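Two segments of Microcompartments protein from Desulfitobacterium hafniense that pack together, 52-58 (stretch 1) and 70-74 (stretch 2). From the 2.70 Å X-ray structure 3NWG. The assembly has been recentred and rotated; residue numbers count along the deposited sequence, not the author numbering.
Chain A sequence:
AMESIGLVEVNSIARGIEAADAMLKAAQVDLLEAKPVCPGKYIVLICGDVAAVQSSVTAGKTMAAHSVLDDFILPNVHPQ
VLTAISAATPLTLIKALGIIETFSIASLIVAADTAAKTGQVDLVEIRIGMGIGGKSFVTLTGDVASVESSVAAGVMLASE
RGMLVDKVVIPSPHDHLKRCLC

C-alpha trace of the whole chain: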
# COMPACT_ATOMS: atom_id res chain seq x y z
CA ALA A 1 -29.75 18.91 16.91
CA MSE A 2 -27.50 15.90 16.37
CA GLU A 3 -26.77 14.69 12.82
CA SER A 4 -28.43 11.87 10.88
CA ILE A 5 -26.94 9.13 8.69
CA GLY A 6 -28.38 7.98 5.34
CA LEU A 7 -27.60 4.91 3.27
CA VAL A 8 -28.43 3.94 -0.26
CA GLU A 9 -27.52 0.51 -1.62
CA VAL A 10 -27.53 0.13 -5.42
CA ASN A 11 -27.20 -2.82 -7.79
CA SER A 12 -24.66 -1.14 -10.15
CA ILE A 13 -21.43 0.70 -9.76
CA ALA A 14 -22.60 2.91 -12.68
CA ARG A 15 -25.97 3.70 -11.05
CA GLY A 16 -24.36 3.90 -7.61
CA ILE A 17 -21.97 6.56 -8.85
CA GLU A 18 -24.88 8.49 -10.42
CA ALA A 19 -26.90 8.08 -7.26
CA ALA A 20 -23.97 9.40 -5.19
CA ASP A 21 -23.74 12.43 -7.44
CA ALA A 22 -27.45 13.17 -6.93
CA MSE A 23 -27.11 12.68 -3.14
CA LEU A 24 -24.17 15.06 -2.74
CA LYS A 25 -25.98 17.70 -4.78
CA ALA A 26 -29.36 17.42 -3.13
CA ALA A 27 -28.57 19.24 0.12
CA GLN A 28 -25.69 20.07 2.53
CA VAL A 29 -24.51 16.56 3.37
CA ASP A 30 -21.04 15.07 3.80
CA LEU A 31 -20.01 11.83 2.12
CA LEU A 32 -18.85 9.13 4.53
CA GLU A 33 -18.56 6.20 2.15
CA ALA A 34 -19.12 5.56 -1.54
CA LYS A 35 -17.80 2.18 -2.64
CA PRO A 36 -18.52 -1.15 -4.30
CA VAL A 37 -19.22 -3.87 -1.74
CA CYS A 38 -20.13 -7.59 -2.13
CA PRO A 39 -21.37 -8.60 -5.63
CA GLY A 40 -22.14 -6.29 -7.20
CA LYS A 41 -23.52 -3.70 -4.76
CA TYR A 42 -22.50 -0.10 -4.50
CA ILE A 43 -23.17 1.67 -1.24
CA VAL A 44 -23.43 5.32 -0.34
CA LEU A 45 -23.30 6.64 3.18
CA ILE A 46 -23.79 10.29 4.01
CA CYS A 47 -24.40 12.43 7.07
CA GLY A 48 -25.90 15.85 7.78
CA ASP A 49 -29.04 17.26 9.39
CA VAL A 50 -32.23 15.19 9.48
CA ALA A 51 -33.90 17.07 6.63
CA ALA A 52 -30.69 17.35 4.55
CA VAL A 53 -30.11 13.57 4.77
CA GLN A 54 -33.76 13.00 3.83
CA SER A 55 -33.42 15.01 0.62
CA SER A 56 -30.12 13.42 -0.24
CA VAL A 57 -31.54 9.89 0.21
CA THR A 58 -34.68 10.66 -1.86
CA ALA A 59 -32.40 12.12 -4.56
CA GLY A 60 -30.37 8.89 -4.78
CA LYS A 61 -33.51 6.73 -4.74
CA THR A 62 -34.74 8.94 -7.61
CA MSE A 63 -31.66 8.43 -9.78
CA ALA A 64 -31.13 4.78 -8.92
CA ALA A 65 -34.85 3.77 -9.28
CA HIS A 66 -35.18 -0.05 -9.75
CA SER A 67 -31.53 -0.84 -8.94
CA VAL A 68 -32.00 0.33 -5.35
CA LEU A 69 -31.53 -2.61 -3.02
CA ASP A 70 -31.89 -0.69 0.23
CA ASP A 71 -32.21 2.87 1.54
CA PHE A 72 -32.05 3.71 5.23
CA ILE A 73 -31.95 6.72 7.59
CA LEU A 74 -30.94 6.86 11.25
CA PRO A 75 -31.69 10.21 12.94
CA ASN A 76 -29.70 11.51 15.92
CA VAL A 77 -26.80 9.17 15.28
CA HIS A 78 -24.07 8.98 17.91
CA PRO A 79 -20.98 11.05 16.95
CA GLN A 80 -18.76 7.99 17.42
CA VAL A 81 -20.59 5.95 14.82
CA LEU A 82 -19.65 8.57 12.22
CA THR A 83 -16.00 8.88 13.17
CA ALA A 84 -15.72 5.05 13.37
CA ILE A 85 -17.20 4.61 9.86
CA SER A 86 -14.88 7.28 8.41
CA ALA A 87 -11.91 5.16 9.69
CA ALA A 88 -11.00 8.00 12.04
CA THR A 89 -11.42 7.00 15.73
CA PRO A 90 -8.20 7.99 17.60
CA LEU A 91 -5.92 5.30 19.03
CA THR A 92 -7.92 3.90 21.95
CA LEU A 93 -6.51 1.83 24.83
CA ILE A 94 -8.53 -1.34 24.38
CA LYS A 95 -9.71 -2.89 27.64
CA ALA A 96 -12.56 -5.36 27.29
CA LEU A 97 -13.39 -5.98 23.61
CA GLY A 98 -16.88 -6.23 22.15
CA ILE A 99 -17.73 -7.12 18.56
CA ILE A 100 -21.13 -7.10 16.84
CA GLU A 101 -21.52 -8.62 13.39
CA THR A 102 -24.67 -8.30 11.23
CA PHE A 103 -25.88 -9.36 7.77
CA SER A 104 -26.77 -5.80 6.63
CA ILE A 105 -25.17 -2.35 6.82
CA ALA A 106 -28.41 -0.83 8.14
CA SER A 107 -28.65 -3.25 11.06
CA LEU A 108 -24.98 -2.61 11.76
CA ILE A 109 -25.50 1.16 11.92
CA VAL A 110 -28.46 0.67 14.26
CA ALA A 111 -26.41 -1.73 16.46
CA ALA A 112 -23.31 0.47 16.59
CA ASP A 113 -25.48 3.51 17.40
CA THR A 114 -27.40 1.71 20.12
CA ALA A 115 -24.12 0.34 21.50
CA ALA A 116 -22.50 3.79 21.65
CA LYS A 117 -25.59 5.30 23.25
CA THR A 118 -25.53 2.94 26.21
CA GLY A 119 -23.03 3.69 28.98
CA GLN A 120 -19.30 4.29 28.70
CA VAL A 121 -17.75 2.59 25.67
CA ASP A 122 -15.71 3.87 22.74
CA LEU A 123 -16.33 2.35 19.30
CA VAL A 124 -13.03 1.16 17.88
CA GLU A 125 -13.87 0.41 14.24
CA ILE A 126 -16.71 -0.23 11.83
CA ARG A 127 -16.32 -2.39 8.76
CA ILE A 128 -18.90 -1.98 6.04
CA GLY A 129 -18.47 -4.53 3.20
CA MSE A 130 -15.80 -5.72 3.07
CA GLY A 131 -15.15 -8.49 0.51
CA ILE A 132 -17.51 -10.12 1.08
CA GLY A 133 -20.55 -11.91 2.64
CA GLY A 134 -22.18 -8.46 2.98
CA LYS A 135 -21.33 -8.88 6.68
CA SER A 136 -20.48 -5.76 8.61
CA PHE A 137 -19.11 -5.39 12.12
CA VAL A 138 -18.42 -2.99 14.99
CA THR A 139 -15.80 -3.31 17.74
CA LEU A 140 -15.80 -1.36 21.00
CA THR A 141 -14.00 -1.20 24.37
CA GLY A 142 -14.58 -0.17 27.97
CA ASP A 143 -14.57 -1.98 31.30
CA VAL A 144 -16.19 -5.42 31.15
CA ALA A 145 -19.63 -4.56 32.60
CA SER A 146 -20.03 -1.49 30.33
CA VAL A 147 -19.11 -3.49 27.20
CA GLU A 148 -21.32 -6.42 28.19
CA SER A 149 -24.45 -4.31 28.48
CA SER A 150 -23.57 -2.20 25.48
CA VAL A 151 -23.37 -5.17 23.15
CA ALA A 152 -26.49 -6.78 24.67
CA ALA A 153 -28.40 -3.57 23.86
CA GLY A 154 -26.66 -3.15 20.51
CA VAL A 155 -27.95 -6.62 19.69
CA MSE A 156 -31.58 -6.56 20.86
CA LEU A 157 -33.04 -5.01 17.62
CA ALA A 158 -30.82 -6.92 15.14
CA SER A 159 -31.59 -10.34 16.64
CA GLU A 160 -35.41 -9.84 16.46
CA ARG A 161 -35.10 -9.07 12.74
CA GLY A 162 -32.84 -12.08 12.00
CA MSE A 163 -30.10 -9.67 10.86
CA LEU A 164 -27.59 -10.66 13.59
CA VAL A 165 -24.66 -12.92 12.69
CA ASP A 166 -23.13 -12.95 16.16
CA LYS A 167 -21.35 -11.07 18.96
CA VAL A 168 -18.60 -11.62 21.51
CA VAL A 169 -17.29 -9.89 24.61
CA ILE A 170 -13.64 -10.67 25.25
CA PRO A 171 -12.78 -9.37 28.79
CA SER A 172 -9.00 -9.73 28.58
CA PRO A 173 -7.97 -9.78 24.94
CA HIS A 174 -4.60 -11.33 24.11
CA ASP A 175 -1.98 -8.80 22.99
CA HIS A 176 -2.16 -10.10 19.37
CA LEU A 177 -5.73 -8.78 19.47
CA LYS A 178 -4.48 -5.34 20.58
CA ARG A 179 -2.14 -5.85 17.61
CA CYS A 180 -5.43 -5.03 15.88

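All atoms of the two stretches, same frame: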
# COMPACT_ATOMS: atom_id res chain seq x y z
N ALA A 52 -31.69 17.40 5.61
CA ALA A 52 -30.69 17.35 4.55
C ALA A 52 -30.44 15.90 4.11
O ALA A 52 -30.46 15.59 2.91
CB ALA A 52 -29.40 18.03 5.00
N VAL A 53 -30.25 15.00 5.07
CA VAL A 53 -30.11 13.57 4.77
C VAL A 53 -31.38 13.02 4.08
O VAL A 53 -31.29 12.17 3.20
CB VAL A 53 -29.75 12.74 6.03
CG1 VAL A 53 -29.83 11.25 5.78
CG2 VAL A 53 -28.36 13.10 6.53
N GLN A 54 -32.55 13.51 4.45
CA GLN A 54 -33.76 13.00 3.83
C GLN A 54 -33.85 13.37 2.36
O GLN A 54 -34.35 12.57 1.55
CB GLN A 54 -35.02 13.45 4.56
CG GLN A 54 -36.30 13.04 3.83
CD GLN A 54 -36.53 11.53 3.84
OE1 GLN A 54 -37.00 10.98 4.84
NE2 GLN A 54 -36.20 10.85 2.73
N SER A 55 -33.35 14.55 2.00
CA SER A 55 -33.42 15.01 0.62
C SER A 55 -32.40 14.25 -0.21
O SER A 55 -32.68 13.78 -1.32
CB SER A 55 -33.13 16.51 0.53
OG SER A 55 -33.97 17.24 1.40
N SER A 56 -31.21 14.13 0.36
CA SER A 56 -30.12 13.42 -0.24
C SER A 56 -30.51 11.97 -0.55
O SER A 56 -30.32 11.49 -1.68
CB SER A 56 -28.93 13.49 0.70
OG SER A 56 -27.74 13.06 0.10
N VAL A 57 -31.10 11.28 0.43
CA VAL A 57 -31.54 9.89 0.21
C VAL A 57 -32.65 9.76 -0.86
O VAL A 57 -32.56 8.90 -1.74
CB VAL A 57 -31.94 9.17 1.53
CG1 VAL A 57 -32.61 7.82 1.26
CG2 VAL A 57 -30.72 8.99 2.43
N THR A 58 -33.66 10.63 -0.82
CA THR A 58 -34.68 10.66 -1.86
C THR A 58 -34.05 10.92 -3.23
O THR A 58 -34.43 10.27 -4.22
CB THR A 58 -35.79 11.69 -1.57
OG1 THR A 58 -36.45 11.35 -0.34
CG2 THR A 58 -36.82 11.73 -2.72
N ASP A 70 -31.50 -1.16 -1.09
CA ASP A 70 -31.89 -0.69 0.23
C ASP A 70 -31.57 0.80 0.37
O ASP A 70 -30.56 1.31 -0.17
CB ASP A 70 -31.16 -1.51 1.31
CG ASP A 70 -31.83 -1.42 2.69
OD1 ASP A 70 -33.03 -1.06 2.80
OD2 ASP A 70 -31.12 -1.73 3.69
N ASP A 71 -32.44 1.50 1.09
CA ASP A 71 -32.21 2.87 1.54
C ASP A 71 -32.59 2.92 3.01
O ASP A 71 -33.55 2.25 3.41
CB ASP A 71 -33.08 3.85 0.76
CG ASP A 71 -34.58 3.50 0.85
OD1 ASP A 71 -35.02 2.54 0.18
OD2 ASP A 71 -35.31 4.19 1.60
N PHE A 72 -31.85 3.68 3.80
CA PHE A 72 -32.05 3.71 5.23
C PHE A 72 -31.61 5.05 5.81
O PHE A 72 -30.66 5.66 5.32
CB PHE A 72 -31.26 2.56 5.89
CG PHE A 72 -31.23 2.62 7.39
CD1 PHE A 72 -32.34 2.22 8.14
CD2 PHE A 72 -30.11 3.10 8.06
CE1 PHE A 72 -32.32 2.29 9.53
CE2 PHE A 72 -30.08 3.18 9.45
CZ PHE A 72 -31.19 2.78 10.18
N ILE A 73 -32.30 5.50 6.86
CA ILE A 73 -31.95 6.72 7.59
C ILE A 73 -32.04 6.54 9.09
O ILE A 73 -33.06 6.06 9.61
CB ILE A 73 -32.84 7.92 7.17
CG1 ILE A 73 -32.52 8.36 5.73
CG2 ILE A 73 -32.66 9.10 8.15
CD1 ILE A 73 -33.60 9.20 5.13
N LEU A 74 -30.97 6.93 9.79
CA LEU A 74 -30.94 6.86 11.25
C LEU A 74 -30.69 8.26 11.80
O LEU A 74 -29.57 8.77 11.73
CB LEU A 74 -29.89 5.86 11.74
CG LEU A 74 -29.83 5.28 13.19
CD1 LEU A 74 -29.04 6.16 14.12
CD2 LEU A 74 -31.21 4.99 13.78

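Residues 52-58 lie within a helix that extends beyond the stretch at both ends. Residues 70-74 form a strand that begins earlier in the chain. The two run antiparallel, with 178° between their N-to-C directions, and their axes approach to 9.4 Å. In this register Gln-54 CA lies 7.5 Å from Ile-73 CA, and Val-57 CA lies 7.2 Å from Asp-71 CA. The helix carries its own backbone hydrogen bonds, including Ser-56 N to Ala-52 O at 3.0 Å and Val-57 N to Val-53 O at 2.9 Å. No hydrogen bond crosses between the stretches. The contact therefore rests on side-chain packing, and it is small, with 215 Å² buried in total.

Side chains alternate along the strand. Asp-71 and Ile-73 point toward the helix, while Phe-72 and Leu-74 point away. On the helix, Val-53 and Val-57 point toward the strand. They are one turn apart, so both can reach the same partner.

That partner is Ile-73, which has the largest area covered in the contact. Its CG1 lies 3.9 Å from Val-53 CG1 and 3.8 Å from Val-57 CG2. Both valines have chi1 in the t well, and Ile-73 is m at chi1 and t at chi2. The three apolar side chains form the centre of the packing.

Gln-54 starts out sideways, but its end comes nearer the strand. Its OE1 lies 3.8 Å from Ile-73 CD1, a polar atom beside a methyl group.

Val-57 also meets Asp-71, through Val-57 CG1 and Asp-71 CB at 4.0 Å. This contact uses the aliphatic part of the aspartate. The carboxylate lies farther from the valine, and Asp-71 OD2 is hydrogen-bonded elsewhere in the structure. The CA-to-CB bond of Phe-72 points away from the helix. Its backbone makes the approach, with Phe-72 O 4.4 Å from Val-57 CG2.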